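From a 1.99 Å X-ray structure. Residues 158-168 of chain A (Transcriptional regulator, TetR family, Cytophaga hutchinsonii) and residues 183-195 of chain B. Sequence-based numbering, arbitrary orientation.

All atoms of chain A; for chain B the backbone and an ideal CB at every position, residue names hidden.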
# COMPACT_ATOMS: atom_id res chain seq x y z
N VAL A 158 -20.73 9.42 6.60
CA VAL A 158 -20.67 8.15 5.90
C VAL A 158 -19.47 8.06 4.98
O VAL A 158 -18.79 7.03 4.97
CB VAL A 158 -21.96 7.87 5.11
CG1 VAL A 158 -21.79 6.64 4.28
CG2 VAL A 158 -23.20 7.76 6.07
N THR A 159 -19.21 9.12 4.21
CA THR A 159 -18.06 9.14 3.29
C THR A 159 -16.74 9.04 4.04
O THR A 159 -15.86 8.23 3.68
CB THR A 159 -18.07 10.39 2.39
OG1 THR A 159 -19.21 10.34 1.56
CG2 THR A 159 -16.85 10.41 1.47
N LYS A 160 -16.59 9.85 5.09
CA LYS A 160 -15.41 9.77 5.95
C LYS A 160 -15.14 8.35 6.52
O LYS A 160 -13.99 7.86 6.51
CB LYS A 160 -15.47 10.76 7.12
CG LYS A 160 -14.30 10.59 8.09
CD LYS A 160 -14.12 11.75 9.06
CE LYS A 160 -14.89 11.58 10.34
NZ LYS A 160 -14.51 12.66 11.28
N ILE A 161 -16.18 7.71 7.04
CA ILE A 161 -16.05 6.36 7.58
C ILE A 161 -15.66 5.34 6.49
O ILE A 161 -14.77 4.49 6.70
CB ILE A 161 -17.34 5.88 8.32
CG1 ILE A 161 -17.47 6.61 9.66
CG2 ILE A 161 -17.27 4.36 8.60
CD1 ILE A 161 -18.05 7.97 9.51
N ALA A 162 -16.29 5.46 5.34
CA ALA A 162 -16.06 4.53 4.24
C ALA A 162 -14.59 4.62 3.76
O ALA A 162 -13.94 3.59 3.59
CB ALA A 162 -17.08 4.82 3.08
N PHE A 163 -14.05 5.82 3.59
CA PHE A 163 -12.64 5.97 3.16
C PHE A 163 -11.69 5.54 4.27
O PHE A 163 -10.70 4.94 3.98
CB PHE A 163 -12.28 7.38 2.68
CG PHE A 163 -12.70 7.66 1.26
CD1 PHE A 163 -12.18 6.91 0.21
CD2 PHE A 163 -13.59 8.67 0.97
CE1 PHE A 163 -12.57 7.15 -1.08
CE2 PHE A 163 -13.99 8.94 -0.34
CZ PHE A 163 -13.47 8.19 -1.38
N SER A 164 -12.03 5.79 5.52
CA SER A 164 -11.16 5.40 6.63
C SER A 164 -11.05 3.89 6.80
O SER A 164 -9.98 3.40 7.16
CB SER A 164 -11.63 6.00 7.94
OG SER A 164 -11.68 7.41 7.79
N MET A 165 -12.14 3.18 6.54
CA MET A 165 -12.19 1.71 6.58
C MET A 165 -11.22 1.17 5.56
O MET A 165 -10.42 0.28 5.87
CB MET A 165 -13.62 1.18 6.24
CG MET A 165 -14.73 1.38 7.33
SD MET A 165 -16.41 0.80 6.79
CE MET A 165 -15.97 -0.94 6.53
N ILE A 166 -11.31 1.70 4.34
CA ILE A 166 -10.45 1.32 3.24
C ILE A 166 -9.00 1.54 3.59
O ILE A 166 -8.17 0.66 3.42
CB ILE A 166 -10.86 2.06 1.94
CG1 ILE A 166 -12.22 1.49 1.47
CG2 ILE A 166 -9.75 1.91 0.86
CD1 ILE A 166 -12.91 2.26 0.31
N ALA A 167 -8.70 2.69 4.18
CA ALA A 167 -7.36 2.98 4.62
C ALA A 167 -6.90 1.98 5.64
O ALA A 167 -5.76 1.51 5.60
CB ALA A 167 -7.26 4.42 5.18
N LEU A 168 -7.76 1.68 6.60
CA LEU A 168 -7.38 0.78 7.65
C LEU A 168 -7.13 -0.65 7.15
O LEU A 168 -6.20 -1.30 7.62
CB LEU A 168 -8.41 0.78 8.76
CG LEU A 168 -8.39 1.97 9.73
CD1 LEU A 168 -9.66 1.90 10.65
CD2 LEU A 168 -7.09 1.98 10.52
N UNK B 183 -9.04 15.11 -1.94
CA UNK B 183 -10.24 15.18 -1.08
C UNK B 183 -10.55 13.86 -0.37
O UNK B 183 -11.02 13.83 0.78
CB UNK B 183 -11.45 15.59 -1.92
N UNK B 184 -10.28 12.76 -1.07
CA UNK B 184 -10.57 11.43 -0.56
C UNK B 184 -9.62 11.05 0.54
O UNK B 184 -10.06 10.62 1.60
CB UNK B 184 -10.51 10.39 -1.68
N UNK B 185 -8.33 11.27 0.31
CA UNK B 185 -7.32 11.04 1.33
C UNK B 185 -7.46 12.00 2.50
O UNK B 185 -7.13 11.61 3.61
CB UNK B 185 -5.92 11.16 0.72
N UNK B 186 -7.99 13.22 2.28
CA UNK B 186 -8.19 14.14 3.35
C UNK B 186 -9.12 13.60 4.43
O UNK B 186 -8.93 13.88 5.63
CB UNK B 186 -8.74 15.46 2.79
N UNK B 187 -10.13 12.82 4.02
CA UNK B 187 -10.99 12.15 5.01
C UNK B 187 -10.24 11.23 5.93
O UNK B 187 -10.60 11.06 7.09
CB UNK B 187 -12.09 11.35 4.30
N UNK B 188 -9.23 10.56 5.39
CA UNK B 188 -8.46 9.61 6.19
C UNK B 188 -7.57 10.37 7.20
O UNK B 188 -7.45 9.97 8.38
CB UNK B 188 -7.61 8.72 5.28
N UNK B 189 -6.95 11.44 6.73
CA UNK B 189 -6.16 12.29 7.62
C UNK B 189 -7.05 12.93 8.69
O UNK B 189 -6.63 13.12 9.81
CB UNK B 189 -5.43 13.37 6.82
N UNK B 190 -8.31 13.23 8.36
CA UNK B 190 -9.27 13.62 9.38
C UNK B 190 -9.53 12.51 10.40
O UNK B 190 -9.57 12.77 11.57
CB UNK B 190 -10.59 14.03 8.72
N UNK B 191 -9.70 11.27 9.94
CA UNK B 191 -9.81 10.14 10.86
C UNK B 191 -8.56 9.93 11.73
O UNK B 191 -8.68 9.49 12.87
CB UNK B 191 -10.09 8.87 10.06
N UNK B 192 -7.37 10.24 11.22
CA UNK B 192 -6.17 10.15 12.05
C UNK B 192 -6.24 11.16 13.21
O UNK B 192 -5.93 10.83 14.35
CB UNK B 192 -4.92 10.39 11.20
N UNK B 193 -6.67 12.39 12.92
CA UNK B 193 -6.86 13.34 13.98
C UNK B 193 -7.97 12.88 14.97
O UNK B 193 -7.81 13.04 16.20
CB UNK B 193 -7.20 14.71 13.38
N UNK B 194 -9.08 12.30 14.46
CA UNK B 194 -10.07 11.70 15.37
C UNK B 194 -9.42 10.65 16.26
O UNK B 194 -9.65 10.63 17.46
CB UNK B 194 -11.22 11.07 14.58
N UNK B 195 -8.58 9.79 15.69
CA UNK B 195 -7.92 8.74 16.48
C UNK B 195 -7.13 9.34 17.65
O UNK B 195 -7.24 8.89 18.78
CB UNK B 195 -6.99 7.91 15.59

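The two helices cross at 83°, with their axes 8.3 Å apart at closest approach. Position 183 has nothing of chain A within 5.5 Å of its ideal CB; many residues would serve, and the deposited one is Ala B183.

At 184 the CA-to-CB bond runs sideways, yet the ideal CB lies 3.7 Å from Phe A163 CZ. An apolar or aromatic side chain would suit the Phe A163 ring beside it. The residue is Tyr B184: its CB sits over one face of the Phe A163 ring in a CH-pi contact, and its CD1 comes 3.4 Å from Phe A163 CZ. The two rings lie 26° from parallel but slid apart, with little overlap.

Position 185 points away and 186 is out of reach. Small or polar residues are among the many possibilities, and Ser B185 and Asp B186 occupy them.

Position 187 points toward chain A, its ideal CB 4.0 Å from Lys A160 CA and 4.3 Å from Phe A163 CB. With the backbone so near, a large side chain can lie along the helix, where the methyl of Thr A159 and the Phe A163 ring offer apolar surface; a flat aromatic or a long aliphatic chain would fit. Tyr B187 takes this course. Thr A159 CG2 packs over one face of its ring, 3.5 Å from Tyr B187 CE2, and Phe A163 CD2 approaches Tyr B187 CD2 at 3.5 Å.

At 188 the bond is sideways, with Ala A167 CB 4.3 Å from the ideal CB. The small alanine leaves room for a modest aliphatic group. Val B188 supplies it: CG1 reaches Ala A167 CB at 3.4 Å, and CG2 lies 4.1 Å from Phe A163 CB.

Position 189 points away, so chain A sets no limit and many side chains, large or small, would do; it is Phe B189.

Position 190 points toward chain A, with Lys A160 CD 4.2 Å from its ideal CB and the lysine amine farther along. An acidic or polar side chain would be favoured. Glu B190 forms a salt bridge, OE2 to Lys A160 NZ, at 3.3 Å.

At 191 the ideal CB is only 3.1 Å from Ser A164 OG, which argues for a small residue, either alanine or one with a polar group to meet the hydroxyl. Ser B191 is found, its OG a very short 2.5 Å from Ser A164 OG. The Ser A164 hydroxyl also bonds to Lys A160 O within its own helix.

Position 192 points away and 193 is out of reach, so chain A leaves the choice open at both; Leu B192 and Glu B193 are found.

Position 194 again points toward chain A, its ideal CB 4.9 Å from Lys A160 NZ, close enough for a carboxylate on a short or a longer side chain to reach the ammonium group. Asp B194 OD2 accepts a hydrogen bond from Lys A160 NZ at 2.6 Å within a salt bridge, so the lysine is held by two carboxylates one turn apart.

Position 195 is out of reach, so many side chains would do; it is Leu B195.

Chain B 183-195: AYSDYVFESLEDL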
# COMPACT_ATOMS: atom_id res chain seq x y z
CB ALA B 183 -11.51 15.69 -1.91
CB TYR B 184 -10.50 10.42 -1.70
CG TYR B 184 -11.48 10.69 -2.83
CD1 TYR B 184 -12.73 11.28 -2.58
CD2 TYR B 184 -11.20 10.29 -4.10
CE1 TYR B 184 -13.65 11.48 -3.62
CE2 TYR B 184 -12.11 10.52 -5.15
CZ TYR B 184 -13.31 11.10 -4.89
OH TYR B 184 -14.16 11.31 -5.93
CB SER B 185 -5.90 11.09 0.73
OG SER B 185 -5.74 12.19 -0.12
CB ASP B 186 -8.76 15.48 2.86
CG ASP B 186 -7.72 16.39 2.17
OD1 ASP B 186 -6.51 16.19 2.30
OD2 ASP B 186 -8.18 17.37 1.52
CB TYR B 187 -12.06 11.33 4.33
CG TYR B 187 -13.09 12.11 3.56
CD1 TYR B 187 -14.01 12.93 4.22
CD2 TYR B 187 -13.21 11.95 2.20
CE1 TYR B 187 -15.02 13.62 3.49
CE2 TYR B 187 -14.19 12.63 1.47
CZ TYR B 187 -15.08 13.46 2.13
OH TYR B 187 -16.02 14.10 1.36
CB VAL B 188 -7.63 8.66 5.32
CG1 VAL B 188 -6.88 7.64 6.20
CG2 VAL B 188 -8.53 7.94 4.30
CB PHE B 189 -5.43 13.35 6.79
CG PHE B 189 -4.23 12.82 6.06
CD1 PHE B 189 -3.13 12.33 6.77
CD2 PHE B 189 -4.16 12.83 4.66
CE1 PHE B 189 -2.00 11.85 6.11
CE2 PHE B 189 -3.03 12.34 4.01
CZ PHE B 189 -1.95 11.88 4.75
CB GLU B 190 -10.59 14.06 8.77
CG GLU B 190 -11.56 14.60 9.73
CD GLU B 190 -12.76 15.25 9.05
OE1 GLU B 190 -12.71 15.50 7.79
OE2 GLU B 190 -13.76 15.49 9.76
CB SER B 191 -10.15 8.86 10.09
OG SER B 191 -11.53 8.86 9.78
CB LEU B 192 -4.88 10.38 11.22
CG LEU B 192 -3.55 10.55 11.96
CD1 LEU B 192 -3.19 9.25 12.67
CD2 LEU B 192 -2.40 10.95 10.97
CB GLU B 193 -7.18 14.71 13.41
CG GLU B 193 -7.32 15.75 14.51
CD GLU B 193 -7.59 17.14 14.01
OE1 GLU B 193 -7.72 17.30 12.78
OE2 GLU B 193 -7.66 18.07 14.83
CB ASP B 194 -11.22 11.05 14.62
CG ASP B 194 -12.02 12.04 13.77
OD1 ASP B 194 -12.07 13.20 14.19
OD2 ASP B 194 -12.57 11.67 12.71
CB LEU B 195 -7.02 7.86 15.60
CG LEU B 195 -6.26 6.69 16.24
CD1 LEU B 195 -7.20 5.64 16.75
CD2 LEU B 195 -5.24 6.03 15.26
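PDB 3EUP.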